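Local coordinates for protein putative pectin lyase (PDB 7CHU) that probably serves as a trimeric tailspike of a deep-sea thermophilic bacteriophage, with a pectate lyase-like beta-helix likely to recognise or cleave host surface polysaccharide, at residues 310-315 and 332-337; 351-356 and 378-383; 134-139 and 173-178. One frame throughout, in Å; residues are numbered along the deposited sequence.

Contact 1 (310-315 and 332-337)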
loop_
_atom_site.group_PDB
_atom_site.type_symbol
_atom_site.label_atom_id
_atom_site.label_comp_id
_atom_site.label_asym_id
_atom_site.label_seq_id
_atom_site.Cartn_x
_atom_site.Cartn_y
_atom_site.Cartn_z
ATOM N N ASP A 310 9.447 1.084 20.630
ATOM C CA ASP A 310 10.229 0.057 21.331
ATOM C C ASP A 310 9.868 -1.299 20.727
ATOM O O ASP A 310 9.074 -2.079 21.272
ATOM C CB ASP A 310 9.975 0.104 22.835
ATOM C CG ASP A 310 10.760 -0.960 23.620
ATOM O OD1 ASP A 310 11.808 -1.481 23.145
ATOM O OD2 ASP A 310 10.308 -1.275 24.742
ATOM N N GLY A 311 10.479 -1.578 19.574
ATOM C CA GLY A 311 10.195 -2.781 18.807
ATOM C C GLY A 311 11.211 -2.961 17.699
ATOM O O GLY A 311 12.017 -2.069 17.415
ATOM N N ASP A 312 11.156 -4.132 17.063
ATOM C CA ASP A 312 12.083 -4.490 16.000
ATOM C C ASP A 312 11.341 -4.765 14.700
ATOM O O ASP A 312 10.167 -5.152 14.708
ATOM C CB ASP A 312 12.914 -5.715 16.379
ATOM C CG ASP A 312 13.706 -5.513 17.664
ATOM O OD1 ASP A 312 14.249 -4.405 17.905
ATOM O OD2 ASP A 312 13.795 -6.490 18.439
ATOM N N VAL A 313 12.046 -4.582 13.578
ATOM C CA VAL A 313 11.529 -4.929 12.250
ATOM C C VAL A 313 10.131 -4.367 12.044
ATOM O O VAL A 313 9.225 -5.075 11.586
ATOM C CB VAL A 313 11.519 -6.455 12.026
ATOM C CG1 VAL A 313 11.492 -6.770 10.525
ATOM C CG2 VAL A 313 12.728 -7.109 12.681
ATOM N N THR A 314 9.936 -3.107 12.384
ATOM C CA THR A 314 8.684 -2.434 12.085
ATOM C C THR A 314 8.781 -1.793 10.708
ATOM O O THR A 314 9.840 -1.278 10.322
ATOM C CB THR A 314 8.383 -1.367 13.147
ATOM O OG1 THR A 314 8.584 -1.931 14.449
ATOM C CG2 THR A 314 6.949 -0.839 13.033
ATOM N N TYR A 315 7.680 -1.805 9.977
ATOM C CA TYR A 315 7.645 -1.237 8.632
ATOM C C TYR A 315 6.760 0.003 8.679
ATOM O O TYR A 315 5.548 -0.109 8.887
ATOM C CB TYR A 315 7.096 -2.237 7.616
ATOM C CG TYR A 315 7.762 -3.606 7.578
ATOM C CD1 TYR A 315 7.601 -4.501 8.628
ATOM C CD2 TYR A 315 8.510 -4.017 6.466
ATOM C CE1 TYR A 315 8.161 -5.762 8.585
ATOM C CE2 TYR A 315 9.082 -5.278 6.408
ATOM C CZ TYR A 315 8.899 -6.151 7.484
ATOM O OH TYR A 315 9.437 -7.415 7.449
ATOM N N LYS A 332 13.614 2.642 19.696
ATOM C CA LYS A 332 14.450 1.833 20.558
ATOM C C LYS A 332 14.295 0.424 20.004
ATOM O O LYS A 332 13.424 -0.343 20.432
ATOM C CB LYS A 332 14.026 1.932 22.030
ATOM C CG LYS A 332 14.845 1.055 23.018
ATOM C CD LYS A 332 14.132 1.048 24.384
ATOM C CE LYS A 332 14.844 0.196 25.419
ATOM N NZ LYS A 332 14.769 -1.254 25.115
ATOM N N GLY A 333 15.137 0.084 19.043
ATOM C CA GLY A 333 15.058 -1.216 18.414
ATOM C C GLY A 333 15.872 -1.267 17.136
ATOM O O GLY A 333 16.546 -0.305 16.756
ATOM N N ASP A 334 15.782 -2.417 16.466
ATOM C CA ASP A 334 16.650 -2.760 15.349
ATOM C C ASP A 334 15.850 -3.075 14.100
ATOM O O ASP A 334 14.772 -3.668 14.176
ATOM C CB ASP A 334 17.517 -3.983 15.665
ATOM C CG ASP A 334 18.358 -3.796 16.916
ATOM O OD1 ASP A 334 18.695 -2.638 17.236
ATOM O OD2 ASP A 334 18.671 -4.809 17.579
ATOM N N ARG A 335 16.428 -2.710 12.948
ATOM C CA ARG A 335 15.938 -3.096 11.616
ATOM C C ARG A 335 14.525 -2.580 11.354
ATOM O O ARG A 335 13.758 -3.181 10.606
ATOM C CB ARG A 335 15.988 -4.617 11.413
ATOM C CG ARG A 335 17.338 -5.278 11.724
ATOM C CD ARG A 335 17.733 -6.314 10.661
ATOM N NE ARG A 335 16.715 -7.349 10.424
ATOM C CZ ARG A 335 16.565 -8.439 11.188
ATOM N NH1 ARG A 335 17.342 -8.627 12.246
ATOM N NH2 ARG A 335 15.624 -9.339 10.919
ATOM N N ASN A 336 14.151 -1.476 11.968
ATOM C CA ASN A 336 12.922 -0.864 11.532
ATOM C C ASN A 336 13.160 -0.149 10.211
ATOM O O ASN A 336 14.302 0.196 9.854
ATOM C CB ASN A 336 12.392 0.065 12.610
ATOM C CG ASN A 336 12.215 -0.656 13.940
ATOM O OD1 ASN A 336 11.313 -1.490 14.082
ATOM N ND2 ASN A 336 13.104 -0.385 14.895
ATOM N N LYS A 337 12.073 0.046 9.469
ATOM C CA LYS A 337 12.126 0.597 8.119
ATOM C C LYS A 337 11.171 1.778 8.015
ATOM O O LYS A 337 9.955 1.625 8.198
ATOM C CB LYS A 337 11.783 -0.483 7.093
ATOM C CG LYS A 337 12.840 -1.584 7.091
ATOM C CD LYS A 337 12.390 -2.823 6.365
ATOM C CE LYS A 337 13.474 -3.927 6.440
ATOM N NZ LYS A 337 13.839 -4.301 7.852
HETATM O O HOH W 1 12.423 -2.540 26.041
HETATM O O HOH W 2 16.611 -5.379 19.349
#
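Two equivalent turns of successive coils of a parallel beta-helix stack here, with the Gly-Asp of 311-312 lying on the Gly-Asp of 333-334 and Thr314 on Asn336. Asn336 CG is anti to its carbonyl carbon (chi1 -56°), and the amide end comes nearer to 310-315. OD1 takes two hydrogen bonds, from Thr314 N at 2.7 Å and from Thr314 OG1 at 2.8 Å, while ND2 gives one to Gly311 O (3.2 Å), which lies in the amide plane. Asp312 OD1 accepts Asp334 N at 2.9 Å, on its anti side and 28° out of the carboxylate plane. The like-charged carboxylates of Asp312 and Asp334 are bridged by a water that donates to both; Asp334 OD1 also accepts Met358 N, and Arg278 pairs with Asp312 OD2 and with Asp310. Lys332 lies alongside Asp310, its NZ 3.6 Å from OD1 in a long salt bridge, and a second water links the two. Val313 N to Asp334 O and Lys337 N to Thr314 O are the stronger backbone bonds, with a weak one from Gly311 N to Lys332 O. Val313 CG2 lies over one face of the Arg335 guanidinium, offset toward the rim; Arg335 and Lys337 both reach Asp342 of the second subunit. The double acceptance at OD1 and the bond from ND2 fix the rotation of the buried Asn336 amide, while Arg278 and water probably temper the repulsion between the neighbouring aspartates.

Contact 2 (351-356 and 378-383)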
loop_
_atom_site.group_PDB
_atom_site.type_symbol
_atom_site.label_atom_id
_atom_site.label_comp_id
_atom_site.label_asym_id
_atom_site.label_seq_id
_atom_site.Cartn_x
_atom_site.Cartn_y
_atom_site.Cartn_z
ATOM N N VAL A 351 13.319 11.212 13.096
ATOM C CA VAL A 351 13.581 9.833 13.519
ATOM C C VAL A 351 14.749 9.869 14.497
ATOM O O VAL A 351 15.871 10.235 14.124
ATOM C CB VAL A 351 13.905 8.894 12.339
ATOM C CG1 VAL A 351 14.192 7.489 12.824
ATOM C CG2 VAL A 351 12.748 8.844 11.286
ATOM N N ASN A 352 14.487 9.492 15.747
ATOM C CA ASN A 352 15.480 9.499 16.816
ATOM C C ASN A 352 15.838 8.043 17.091
ATOM O O ASN A 352 15.061 7.318 17.709
ATOM C CB ASN A 352 14.929 10.196 18.054
ATOM C CG ASN A 352 15.999 10.434 19.124
ATOM O OD1 ASN A 352 17.145 10.012 18.965
ATOM N ND2 ASN A 352 15.616 11.108 20.213
ATOM N N LEU A 353 16.995 7.611 16.600
ATOM C CA LEU A 353 17.476 6.250 16.817
ATOM C C LEU A 353 18.201 6.241 18.167
ATOM O O LEU A 353 19.371 6.630 18.263
ATOM C CB LEU A 353 18.359 5.813 15.653
ATOM C CG LEU A 353 17.707 5.963 14.250
ATOM C CD1 LEU A 353 18.660 5.684 13.115
ATOM C CD2 LEU A 353 16.451 5.071 14.106
ATOM N N THR A 354 17.493 5.825 19.226
ATOM C CA THR A 354 18.031 5.928 20.579
ATOM C C THR A 354 18.806 4.674 20.987
ATOM O O THR A 354 18.595 3.575 20.461
ATOM C CB THR A 354 16.924 6.189 21.611
ATOM O OG1 THR A 354 16.156 5.006 21.814
ATOM C CG2 THR A 354 16.002 7.306 21.167
ATOM N N GLY A 355 19.685 4.853 21.987
ATOM C CA GLY A 355 20.344 3.718 22.618
ATOM C C GLY A 355 21.168 2.967 21.600
ATOM O O GLY A 355 21.842 3.560 20.756
ATOM N N THR A 356 21.081 1.644 21.637
ATOM C CA THR A 356 21.840 0.785 20.730
ATOM C C THR A 356 21.096 0.458 19.423
ATOM O O THR A 356 21.503 -0.482 18.732
ATOM C CB THR A 356 22.178 -0.543 21.410
ATOM O OG1 THR A 356 20.952 -1.232 21.647
ATOM C CG2 THR A 356 22.906 -0.345 22.727
ATOM N N ASN A 378 19.280 11.707 14.225
ATOM C CA ASN A 378 20.408 11.952 15.116
ATOM C C ASN A 378 21.640 11.209 14.603
ATOM O O ASN A 378 21.572 10.433 13.649
ATOM C CB ASN A 378 20.064 11.501 16.544
ATOM C CG ASN A 378 19.779 10.012 16.614
ATOM O OD1 ASN A 378 19.135 9.466 15.721
ATOM N ND2 ASN A 378 20.277 9.345 17.653
ATOM N N ASN A 379 22.776 11.405 15.278
ATOM C CA ASN A 379 23.963 10.608 15.009
ATOM C C ASN A 379 24.000 9.473 16.027
ATOM O O ASN A 379 24.444 9.687 17.165
ATOM C CB ASN A 379 25.230 11.470 15.101
ATOM C CG ASN A 379 25.248 12.597 14.057
ATOM O OD1 ASN A 379 24.663 12.477 12.968
ATOM N ND2 ASN A 379 25.937 13.690 14.379
ATOM N N PRO A 380 23.547 8.269 15.687
ATOM C CA PRO A 380 23.353 7.226 16.701
ATOM C C PRO A 380 24.646 6.480 17.017
ATOM O O PRO A 380 25.635 6.537 16.283
ATOM C CB PRO A 380 22.326 6.297 16.050
ATOM C CG PRO A 380 22.642 6.392 14.578
ATOM C CD PRO A 380 23.153 7.809 14.342
ATOM N N THR A 381 24.599 5.753 18.134
ATOM C CA THR A 381 25.745 4.981 18.610
ATOM C C THR A 381 26.175 3.909 17.604
ATOM O O THR A 381 27.367 3.752 17.323
ATOM C CB THR A 381 25.383 4.337 19.958
ATOM O OG1 THR A 381 24.945 5.354 20.867
ATOM C CG2 THR A 381 26.561 3.584 20.553
ATOM N N ASN A 382 25.228 3.136 17.080
ATOM C CA ASN A 382 25.537 2.011 16.209
ATOM C C ASN A 382 25.137 2.324 14.768
ATOM O O ASN A 382 24.461 3.315 14.489
ATOM C CB ASN A 382 24.835 0.733 16.704
ATOM C CG ASN A 382 25.407 0.237 18.032
ATOM O OD1 ASN A 382 26.612 0.333 18.277
ATOM N ND2 ASN A 382 24.543 -0.259 18.901
ATOM N N GLU A 383 25.536 1.435 13.858
ATOM C CA GLU A 383 25.295 1.648 12.429
ATOM C C GLU A 383 23.802 1.608 12.093
ATOM O O GLU A 383 23.104 0.635 12.408
ATOM C CB GLU A 383 26.032 0.597 11.598
ATOM C CG GLU A 383 25.644 0.621 10.105
ATOM C CD GLU A 383 26.419 -0.395 9.264
ATOM O OE1 GLU A 383 27.520 -0.784 9.667
ATOM O OE2 GLU A 383 25.944 -0.815 8.194
HETATM O O HOH W 3 21.933 5.924 19.615
HETATM O O HOH W 4 22.519 3.093 18.099
#
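Asn378 and Leu353 carry the main hydrogen bonds where strand 351-353 of the beta-helix meets the loop before strand 385-387. The Asn378 amide grips both backbone polar atoms of one residue: OD1 accepts Leu353 N at 3.0 Å, and ND2 donates to Leu353 O at 2.9 Å. Its CG sits between the backbone N and the carbonyl carbon (chi1 62°). The donor stands above the carbonyl plane in both bonds, although Leu353 O lies close to the Asn378 amide plane. The Asn352 side chain crosses that of Asn378 at about a right angle, the amide planes 73° apart, its own ND2 being bonded to Asp327. Farther along, Asn382 ND2 donates to Thr356 O (3.1 Å), the two side chains lying side by side.

Apolar contact is slight: Leu353 CB meets Pro380 CB at 4.0 Å, and the leucine also packs on Val331 of the preceding coil.

Two waters fill in between the backbones. One accepts from Thr381 N at 3.1 Å and lies close to Leu353 O and Gly355 O; the other accepts from Asn382 N and approaches Gly355 O. The Asn378 amide thus bonds Leu353 N and O much as a neighbouring strand would, and water accepts from Thr381 N and Asn382 N.

Contact 3 (134-139 and 173-178)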
loop_
_atom_site.group_PDB
_atom_site.type_symbol
_atom_site.label_atom_id
_atom_site.label_comp_id
_atom_site.label_asym_id
_atom_site.label_seq_id
_atom_site.Cartn_x
_atom_site.Cartn_y
_atom_site.Cartn_z
ATOM N N ASN A 134 -13.936 -16.486 16.363
ATOM C CA ASN A 134 -14.772 -16.330 15.168
ATOM C C ASN A 134 -15.953 -15.407 15.401
ATOM O O ASN A 134 -17.018 -15.584 14.809
ATOM C CB ASN A 134 -15.253 -17.689 14.643
ATOM C CG ASN A 134 -14.100 -18.604 14.319
ATOM O OD1 ASN A 134 -13.053 -18.140 13.897
ATOM N ND2 ASN A 134 -14.271 -19.888 14.519
ATOM N N ILE A 135 -15.804 -14.413 16.265
ATOM C CA ILE A 135 -16.885 -13.469 16.521
ATOM C C ILE A 135 -16.488 -12.134 15.904
ATOM O O ILE A 135 -15.404 -11.609 16.188
ATOM C CB ILE A 135 -17.184 -13.335 18.024
ATOM C CG1 ILE A 135 -17.801 -14.634 18.560
ATOM C CG2 ILE A 135 -18.151 -12.164 18.278
ATOM C CD1 ILE A 135 -18.325 -14.534 20.035
ATOM N N ARG A 136 -17.354 -11.587 15.052
ATOM C CA ARG A 136 -17.137 -10.280 14.451
ATOM C C ARG A 136 -18.259 -9.346 14.880
ATOM O O ARG A 136 -19.435 -9.703 14.763
ATOM C CB ARG A 136 -17.095 -10.379 12.928
ATOM C CG ARG A 136 -15.741 -10.746 12.369
ATOM C CD ARG A 136 -15.751 -10.547 10.868
ATOM N NE ARG A 136 -16.618 -11.519 10.218
ATOM C CZ ARG A 136 -17.385 -11.263 9.163
ATOM N NH1 ARG A 136 -17.416 -10.052 8.623
ATOM N NH2 ARG A 136 -18.136 -12.228 8.648
ATOM N N LEU A 137 -17.894 -8.158 15.363
ATOM C CA LEU A 137 -18.852 -7.111 15.714
ATOM C C LEU A 137 -18.956 -6.128 14.543
ATOM O O LEU A 137 -17.994 -5.426 14.220
ATOM C CB LEU A 137 -18.434 -6.384 16.986
ATOM C CG LEU A 137 -18.029 -7.207 18.220
ATOM C CD1 LEU A 137 -17.615 -6.297 19.392
ATOM C CD2 LEU A 137 -19.144 -8.179 18.643
ATOM N N VAL A 138 -20.130 -6.056 13.929
ATOM C CA VAL A 138 -20.337 -5.292 12.702
ATOM C C VAL A 138 -21.486 -4.319 12.927
ATOM O O VAL A 138 -22.558 -4.727 13.369
ATOM C CB VAL A 138 -20.646 -6.224 11.516
ATOM C CG1 VAL A 138 -20.943 -5.407 10.241
ATOM C CG2 VAL A 138 -19.510 -7.240 11.311
ATOM N N GLY A 139 -21.266 -3.039 12.610
ATOM C CA GLY A 139 -22.306 -2.037 12.630
ATOM C C GLY A 139 -22.707 -1.569 11.238
ATOM O O GLY A 139 -22.314 -2.129 10.215
ATOM N N GLY A 173 -13.034 -9.718 15.287
ATOM C CA GLY A 173 -12.895 -8.450 14.590
ATOM C C GLY A 173 -14.014 -7.485 14.913
ATOM O O GLY A 173 -15.021 -7.835 15.545
ATOM N N ILE A 174 -13.797 -6.240 14.472
ATOM C CA ILE A 174 -14.775 -5.165 14.515
ATOM C C ILE A 174 -14.814 -4.548 13.119
ATOM O O ILE A 174 -13.765 -4.363 12.493
ATOM C CB ILE A 174 -14.405 -4.083 15.566
ATOM C CG1 ILE A 174 -14.290 -4.688 16.984
ATOM C CG2 ILE A 174 -15.415 -2.926 15.541
ATOM C CD1 ILE A 174 -13.891 -3.683 18.045
ATOM N N GLU A 175 -16.010 -4.209 12.642
ATOM C CA GLU A 175 -16.179 -3.537 11.357
ATOM C C GLU A 175 -17.290 -2.506 11.472
ATOM O O GLU A 175 -18.320 -2.764 12.091
ATOM C CB GLU A 175 -16.523 -4.510 10.215
ATOM C CG GLU A 175 -15.553 -5.658 9.977
ATOM C CD GLU A 175 -16.139 -6.694 8.994
ATOM O OE1 GLU A 175 -16.883 -6.292 8.077
ATOM O OE2 GLU A 175 -15.885 -7.908 9.146
ATOM N N LYS A 176 -17.062 -1.332 10.892
ATOM C CA LYS A 176 -18.115 -0.362 10.607
ATOM C C LYS A 176 -18.899 0.077 11.855
ATOM O O LYS A 176 -20.135 0.027 11.889
ATOM C CB LYS A 176 -19.067 -0.931 9.549
ATOM C CG LYS A 176 -18.396 -1.448 8.311
ATOM C CD LYS A 176 -17.849 -0.289 7.524
ATOM C CE LYS A 176 -17.189 -0.717 6.211
ATOM N NZ LYS A 176 -16.775 0.538 5.474
ATOM N N MET A 177 -18.175 0.600 12.847
ATOM C CA MET A 177 -18.804 1.167 14.036
ATOM C C MET A 177 -17.766 1.999 14.789
ATOM O O MET A 177 -16.562 1.872 14.552
ATOM C CB MET A 177 -19.390 0.071 14.949
ATOM C CG MET A 177 -18.348 -0.675 15.784
ATOM S SD MET A 177 -19.094 -1.811 17.031
ATOM C CE MET A 177 -19.869 -2.929 15.922
ATOM N N CYS A 178 -18.253 2.861 15.693
ATOM C CA CYS A 178 -17.420 3.749 16.514
ATOM C C CYS A 178 -17.596 3.379 17.983
ATOM O O CYS A 178 -18.706 3.046 18.419
ATOM C CB CYS A 178 -17.796 5.255 16.327
ATOM S SG CYS A 178 -16.727 6.488 17.238
#
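Arg136 and Glu175 form the salt bridge of this contact between parallel strands 135-139 and 173-175, whose axes come within 4.6 Å and run 13° apart. Arg136 NH1 donates to Glu175 OE2 at 2.7 Å. The oxygen lies at the edge of the guanidinium, near its plane, and is met on its syn side; the two flat groups are turned only 21° from each other. Arg136 CD also lies 3.2 Å from Glu175 OE2. The arginine NH2 bonds to Ala140 O of the second subunit, placing this charge pair beside the trimer interface.

Backbone hydrogen bonds follow the parallel register. Leu137 is bonded through both its N and its O, the N giving to Gly173 O and the O receiving Glu175 N at 2.8 Å; Gly173 N to Ile135 O and Gly139 N to Glu175 O flank them. Gly139 CA comes within 3.1 Å of Lys176 O, close to the corner, where a CB on residue 139 would clash with that oxygen.

Apolar packing divides between the two faces. On the face with Arg136, Val138 CG2 lies alongside the Glu175 side chain, 4.1 Å from CD. On the other, Leu137 CD1 approaches Ile174 CG1, and Phe160 touches both residues. Past the corner at Lys176, Met177 folds back: its CE reaches Leu137 CB at 3.9 Å and packs 3.6 Å from Gly139 N, with Phe117 and Phe158 also against the methionine.

Stacked parallel strands with an aliphatic and aromatic interior, and a sharp corner leading to the next face, are characteristic of the right-handed parallel beta-helix of pectate lyase-like proteins.

Contact 3 comes first along the chain, followed by contact 1 and then contact 2. All three join successive coils of the elongated beta-helix. Contacts 1 and 2 are neighbours, with centres about 12 Å apart, and touch where Lys332 CB meets Thr354 OG1 at 3.7 Å; strand 329-331, which leads into 332-337, pairs with strand 351-353. Contact 3 lies across the chain's centre from contact 2, their centres about 40 Å apart, and about 30 Å from contact 1 by centres. Contacts 1 and 3 both meet the second subunit, so coil stacking and subunit contact occur together at two levels of the spike; segment 378-383 also reaches it through Glu383.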